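Local coordinates for uncharacterized ATP-binding protein MJ1010 (Methanocaldococcus jannaschii DSM 2661, PDB 3BJO) that is of unknown function but possibly binds ATP, and carries a C-terminal domain of probable winged-helix type, at residues A[54-58]-A[90-96]; A[46-51]-A[69-73]. One frame throughout, in Å; residues are numbered along the deposited sequence.

Interaction 1. Residues A[54-58]-A[90-96]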
loop_
_atom_site.group_PDB
_atom_site.type_symbol
_atom_site.label_atom_id
_atom_site.label_comp_id
_atom_site.label_asym_id
_atom_site.label_seq_id
_atom_site.Cartn_x
_atom_site.Cartn_y
_atom_site.Cartn_z
ATOM N N PHE A 54 -0.579 -8.511 1.924
ATOM C CA PHE A 54 -1.842 -8.383 1.221
ATOM C C PHE A 54 -1.875 -9.256 -0.040
ATOM O O PHE A 54 -2.875 -9.265 -0.764
ATOM C CB PHE A 54 -2.044 -6.911 0.834
ATOM C CG PHE A 54 -2.342 -6.011 2.025
ATOM C CD1 PHE A 54 -3.667 -5.781 2.429
ATOM C CD2 PHE A 54 -1.309 -5.451 2.775
ATOM C CE1 PHE A 54 -3.956 -4.972 3.576
ATOM C CE2 PHE A 54 -1.591 -4.621 3.904
ATOM C CZ PHE A 54 -2.917 -4.384 4.292
ATOM N N LYS A 55 -0.804 -10.003 -0.312
ATOM C CA LYS A 55 -0.795 -10.860 -1.511
ATOM C C LYS A 55 -1.803 -11.991 -1.389
ATOM O O LYS A 55 -2.459 -12.335 -2.359
ATOM C CB LYS A 55 0.604 -11.397 -1.837
ATOM C CG LYS A 55 1.486 -10.352 -2.581
ATOM C CD LYS A 55 2.927 -10.797 -2.626
ATOM C CE LYS A 55 3.095 -11.900 -3.649
ATOM N NZ LYS A 55 4.374 -12.601 -3.473
ATOM N N GLY A 56 -1.974 -12.536 -0.201
ATOM C CA GLY A 56 -2.931 -13.591 -0.046
ATOM C C GLY A 56 -4.188 -13.273 0.748
ATOM O O GLY A 56 -4.961 -14.187 1.043
ATOM N N LYS A 57 -4.404 -12.006 1.108
ATOM C CA LYS A 57 -5.539 -11.658 1.950
ATOM C C LYS A 57 -5.867 -10.194 1.840
ATOM O O LYS A 57 -4.966 -9.361 1.942
ATOM C CB LYS A 57 -5.241 -11.997 3.402
ATOM C CG LYS A 57 -6.488 -12.306 4.190
ATOM C CD LYS A 57 -6.139 -12.376 5.673
ATOM C CE LYS A 57 -7.329 -12.843 6.505
ATOM N NZ LYS A 57 -8.621 -12.213 6.114
ATOM N N TYR A 58 -7.148 -9.870 1.626
ATOM C CA TYR A 58 -7.527 -8.489 1.329
ATOM C C TYR A 58 -7.420 -7.626 2.570
ATOM O O TYR A 58 -7.045 -6.472 2.489
ATOM C CB TYR A 58 -8.951 -8.405 0.733
ATOM C CG TYR A 58 -9.371 -7.041 0.214
ATOM C CD1 TYR A 58 -8.824 -6.522 -0.935
ATOM C CD2 TYR A 58 -10.381 -6.311 0.845
ATOM C CE1 TYR A 58 -9.232 -5.254 -1.458
ATOM C CE2 TYR A 58 -10.814 -5.048 0.340
ATOM C CZ TYR A 58 -10.218 -4.530 -0.809
ATOM O OH TYR A 58 -10.610 -3.290 -1.319
ATOM N N PRO A 90 -6.364 -2.547 1.178
ATOM C CA PRO A 90 -5.950 -1.650 0.092
ATOM C C PRO A 90 -7.024 -0.588 -0.180
ATOM O O PRO A 90 -8.196 -0.831 0.091
ATOM C CB PRO A 90 -5.801 -2.588 -1.126
ATOM C CG PRO A 90 -5.595 -3.958 -0.534
ATOM C CD PRO A 90 -6.444 -3.956 0.738
ATOM N N GLN A 91 -6.634 0.593 -0.661
ATOM C CA GLN A 91 -7.626 1.669 -0.821
ATOM C C GLN A 91 -8.587 1.405 -1.930
ATOM O O GLN A 91 -9.621 2.044 -1.992
ATOM C CB GLN A 91 -7.001 3.042 -1.009
ATOM C CG GLN A 91 -6.600 3.630 0.297
ATOM C CD GLN A 91 -6.643 5.117 0.310
ATOM O OE1 GLN A 91 -7.103 5.744 -0.665
ATOM N NE2 GLN A 91 -6.166 5.719 1.425
ATOM N N SER A 92 -8.258 0.453 -2.799
ATOM C CA SER A 92 -9.194 0.011 -3.863
ATOM C C SER A 92 -8.759 -1.351 -4.336
ATOM O O SER A 92 -7.680 -1.804 -3.948
ATOM C CB SER A 92 -9.243 1.009 -5.028
ATOM O OG SER A 92 -8.155 0.810 -5.892
ATOM N N PHE A 93 -9.588 -2.024 -5.134
ATOM C CA PHE A 93 -9.204 -3.342 -5.657
ATOM C C PHE A 93 -8.100 -3.193 -6.714
ATOM O O PHE A 93 -7.391 -4.186 -7.020
ATOM C CB PHE A 93 -10.380 -4.130 -6.259
ATOM C CG PHE A 93 -11.549 -4.351 -5.315
ATOM C CD1 PHE A 93 -11.491 -5.318 -4.289
ATOM C CD2 PHE A 93 -12.735 -3.598 -5.465
ATOM C CE1 PHE A 93 -12.581 -5.538 -3.426
ATOM C CE2 PHE A 93 -13.859 -3.824 -4.590
ATOM C CZ PHE A 93 -13.762 -4.794 -3.573
ATOM N N LEU A 94 -7.972 -1.993 -7.294
ATOM C CA LEU A 94 -6.865 -1.702 -8.243
ATOM C C LEU A 94 -5.549 -1.746 -7.478
ATOM O O LEU A 94 -4.560 -2.277 -7.983
ATOM C CB LEU A 94 -7.001 -0.305 -8.895
ATOM C CG LEU A 94 -8.298 0.081 -9.634
ATOM C CD1 LEU A 94 -8.296 1.573 -10.091
ATOM C CD2 LEU A 94 -8.485 -0.823 -10.883
ATOM N N VAL A 95 -5.548 -1.160 -6.266
ATOM C CA VAL A 95 -4.375 -1.184 -5.411
ATOM C C VAL A 95 -4.081 -2.645 -5.064
ATOM O O VAL A 95 -2.947 -3.066 -5.192
ATOM C CB VAL A 95 -4.514 -0.282 -4.129
ATOM C CG1 VAL A 95 -3.286 -0.473 -3.253
ATOM C CG2 VAL A 95 -4.692 1.261 -4.510
ATOM N N TRP A 96 -5.094 -3.409 -4.622
ATOM C CA TRP A 96 -4.883 -4.840 -4.320
ATOM C C TRP A 96 -4.255 -5.616 -5.467
ATOM O O TRP A 96 -3.250 -6.339 -5.297
ATOM C CB TRP A 96 -6.193 -5.515 -3.884
ATOM C CG TRP A 96 -5.998 -6.829 -3.168
ATOM C CD1 TRP A 96 -5.040 -7.137 -2.221
ATOM C CD2 TRP A 96 -6.793 -8.006 -3.322
ATOM N NE1 TRP A 96 -5.191 -8.447 -1.790
ATOM C CE2 TRP A 96 -6.254 -9.002 -2.444
ATOM C CE3 TRP A 96 -7.912 -8.323 -4.116
ATOM C CZ2 TRP A 96 -6.810 -10.294 -2.329
ATOM C CZ3 TRP A 96 -8.443 -9.614 -4.027
ATOM C CH2 TRP A 96 -7.891 -10.584 -3.138
#
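Trp96 NE1 donates to the backbone carbonyl of Phe54, with NE1 2.7 Å from Phe54 O and lying in the carbonyl plane. The bond is short but bent (N-H...O 140°), and the oxygen sits somewhat out of the indole plane. It ties the loop that follows helix 44-52 to the first turn of helix 93-102. Tyr58 reaches into the same corner from farther along the loop: with CG anti to the backbone N (chi1 -172°), its ring presents an edge to one indole face, CD1 being 3.5 Å from Trp96 CD2. This is a T-shaped pair, planes at 83°. Pro90 CD lies over a face of the Tyr58 ring, 4.0 Å from its centroid, in a CH-pi contact. The same CD is 3.7 Å from Phe54 CD1, so the proline bridges both loop aromatics. Phe93 completes an aromatic cluster with Tyr58 and Trp96. Its ring is nearly parallel to that of Tyr58 but slid so far that they barely overlap, with Tyr58 OH above one Phe93 face near the rim and Tyr58 CE1 3.6 Å from Phe93 CD1. Ser92 caps the incoming helix as N-cap residue: its OG accepts from Val95 N at 3.3 Å and, weakly, from Leu94 N. Lys100, one turn on, makes a cation-pi contact with Trp96. A leucine in place of Trp96 has no N-H for Phe54 O and no flat face for the Tyr58 edge, and would probably leave the loop less firmly tied and the phenol ring freer to turn. The loop is thus held chiefly by aromatic surfaces, a single cross-segment hydrogen bond adding direction to contacts otherwise apolar and aromatic.

Interaction 2. Residues A[46-51]-A[69-73]; sequences DIINAL and VYVYL
Val69 CG1 stands 3.8 Å from Ala50 CB in the aliphatic packing of helix 67-75 against helix 44-52, while the other methyl of the valine, CG2, meets the CB of Asp46, again at 3.8 Å. With CG1 anti to the backbone N (chi1 175°), Val69 spreads its two branches over successive turns of the facing helix. Leu73, one turn on, forks likewise: CD2 lies 3.9 Å from Ile47 CG2, and CD1 is 4.1 Å from both Ala50 CB and Leu51 CD2. Ala50, with a lone methyl, lets both residues come close. Strand 60-61 lies in the connection between the two helices, and strands 79-82 and 87-90 follow helix 67-75, consistent with a winged-helix type of fold in this HTH-clan family. The local axes approach to 10.2 Å and cross at -81°, nearly perpendicular, which confines the contact to few residues. Phe22 of helix 3-24 touches Ile47 and Leu73, and Leu79 of strand 79-82 touches Leu51 and Leu73, extending the apolar core. The aromatic part is smaller. Ile47 CD1 comes obliquely to the Tyr72 ring, 3.8 Å from CE2, the two side chains crossing at about a right angle; Leu26 touches both. Of its side chain Asp46 gives CB to Val69, and its OD1 forms a salt bridge with Arg43.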
loop_
_atom_site.group_PDB
_atom_site.type_symbol
_atom_site.label_atom_id
_atom_site.label_comp_id
_atom_site.label_asym_id
_atom_site.label_seq_id
_atom_site.Cartn_x
_atom_site.Cartn_y
_atom_site.Cartn_z
ATOM N N ASP A 46 10.782 -2.506 4.994
ATOM C CA ASP A 46 9.676 -2.629 5.953
ATOM C C ASP A 46 8.330 -2.458 5.220
ATOM O O ASP A 46 7.305 -3.121 5.523
ATOM C CB ASP A 46 9.765 -1.519 7.045
ATOM C CG ASP A 46 11.125 -1.488 7.807
ATOM O OD1 ASP A 46 11.764 -2.579 7.925
ATOM O OD2 ASP A 46 11.547 -0.349 8.249
ATOM N N ILE A 47 8.341 -1.525 4.279
ATOM C CA ILE A 47 7.165 -1.208 3.500
ATOM C C ILE A 47 6.750 -2.418 2.611
ATOM O O ILE A 47 5.565 -2.788 2.557
ATOM C CB ILE A 47 7.448 0.078 2.665
ATOM C CG1 ILE A 47 7.408 1.300 3.603
ATOM C CG2 ILE A 47 6.381 0.243 1.531
ATOM C CD1 ILE A 47 8.225 2.535 3.162
ATOM N N ILE A 48 7.732 -2.999 1.916
ATOM C CA ILE A 48 7.562 -4.202 1.074
ATOM C C ILE A 48 7.045 -5.344 1.918
ATOM O O ILE A 48 6.092 -6.011 1.560
ATOM C CB ILE A 48 8.898 -4.590 0.408
ATOM C CG1 ILE A 48 9.437 -3.454 -0.509
ATOM C CG2 ILE A 48 8.853 -5.999 -0.248
ATOM C CD1 ILE A 48 9.009 -3.493 -1.976
ATOM N N ASN A 49 7.671 -5.582 3.053
ATOM C CA ASN A 49 7.177 -6.626 3.957
ATOM C C ASN A 49 5.703 -6.480 4.353
ATOM O O ASN A 49 4.985 -7.459 4.330
ATOM C CB ASN A 49 8.118 -6.795 5.177
ATOM C CG ASN A 49 9.439 -7.458 4.776
ATOM O OD1 ASN A 49 9.586 -7.916 3.640
ATOM N ND2 ASN A 49 10.389 -7.515 5.691
ATOM N N ALA A 50 5.244 -5.254 4.657
ATOM C CA ALA A 50 3.875 -5.062 5.071
ATOM C C ALA A 50 2.943 -5.317 3.883
ATOM O O ALA A 50 1.883 -5.956 4.008
ATOM C CB ALA A 50 3.679 -3.603 5.567
ATOM N N LEU A 51 3.310 -4.772 2.736
ATOM C CA LEU A 51 2.440 -4.886 1.547
ATOM C C LEU A 51 2.349 -6.332 1.062
ATOM O O LEU A 51 1.330 -6.764 0.526
ATOM C CB LEU A 51 2.979 -3.989 0.443
ATOM C CG LEU A 51 2.690 -2.500 0.653
ATOM C CD1 LEU A 51 3.353 -1.640 -0.487
ATOM C CD2 LEU A 51 1.201 -2.198 0.701
ATOM N N VAL A 69 4.930 2.300 9.785
ATOM C CA VAL A 69 4.820 1.761 8.409
ATOM C C VAL A 69 3.393 1.886 7.872
ATOM O O VAL A 69 3.178 2.418 6.784
ATOM C CB VAL A 69 5.301 0.294 8.299
ATOM C CG1 VAL A 69 5.023 -0.233 6.849
ATOM C CG2 VAL A 69 6.761 0.166 8.677
ATOM N N TYR A 70 2.386 1.433 8.626
ATOM C CA TYR A 70 1.053 1.543 8.048
ATOM C C TYR A 70 0.514 2.982 8.011
ATOM O O TYR A 70 -0.295 3.311 7.131
ATOM C CB TYR A 70 0.056 0.499 8.618
ATOM C CG TYR A 70 -0.419 0.694 10.069
ATOM C CD1 TYR A 70 -0.035 -0.210 11.089
ATOM C CD2 TYR A 70 -1.275 1.722 10.387
ATOM C CE1 TYR A 70 -0.506 -0.043 12.413
ATOM C CE2 TYR A 70 -1.751 1.905 11.679
ATOM C CZ TYR A 70 -1.358 1.034 12.679
ATOM O OH TYR A 70 -1.820 1.276 13.925
ATOM N N VAL A 71 0.909 3.832 8.969
ATOM C CA VAL A 71 0.555 5.272 8.884
ATOM C C VAL A 71 1.091 5.898 7.574
ATOM O O VAL A 71 0.384 6.656 6.902
ATOM C CB VAL A 71 1.047 6.061 10.087
ATOM C CG1 VAL A 71 1.077 7.596 9.791
ATOM C CG2 VAL A 71 0.137 5.778 11.290
ATOM N N TYR A 72 2.336 5.569 7.219
ATOM C CA TYR A 72 2.903 6.051 5.954
ATOM C C TYR A 72 2.047 5.556 4.788
ATOM O O TYR A 72 1.714 6.326 3.898
ATOM C CB TYR A 72 4.383 5.598 5.830
ATOM C CG TYR A 72 5.078 5.996 4.529
ATOM C CD1 TYR A 72 5.506 7.299 4.308
ATOM C CD2 TYR A 72 5.279 5.064 3.516
ATOM C CE1 TYR A 72 6.143 7.664 3.082
ATOM C CE2 TYR A 72 5.898 5.418 2.306
ATOM C CZ TYR A 72 6.320 6.713 2.115
ATOM O OH TYR A 72 6.897 7.036 0.918
ATOM N N LEU A 73 1.666 4.271 4.813
ATOM C CA LEU A 73 0.960 3.651 3.677
ATOM C C LEU A 73 -0.486 4.180 3.552
ATOM O O LEU A 73 -1.050 4.221 2.470
ATOM C CB LEU A 73 0.939 2.128 3.846
ATOM C CG LEU A 73 2.286 1.384 3.675
ATOM C CD1 LEU A 73 2.161 -0.085 4.119
ATOM C CD2 LEU A 73 2.678 1.420 2.222
#

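Interaction 2 is the core contact, with six of its seven touching residues buried and no hydrogen bond between its segments. Interaction 1 is only partly buried and mixes aromatic pairs with an indole N-H bond to a backbone carbonyl. Their centres lie about 13 Å apart, yet the segments adjoin in sequence: 46-51 runs on helix 44-52 and 54-58 follows in the loop at its end. One contact therefore sets this helix against helix 67-75, and the other sets its trailing loop against the start of helix 93-102. Leu79 of strand 79-82 touches Phe54 of the first contact and Leu51 and Leu73 of the second, linking the two through the sheet.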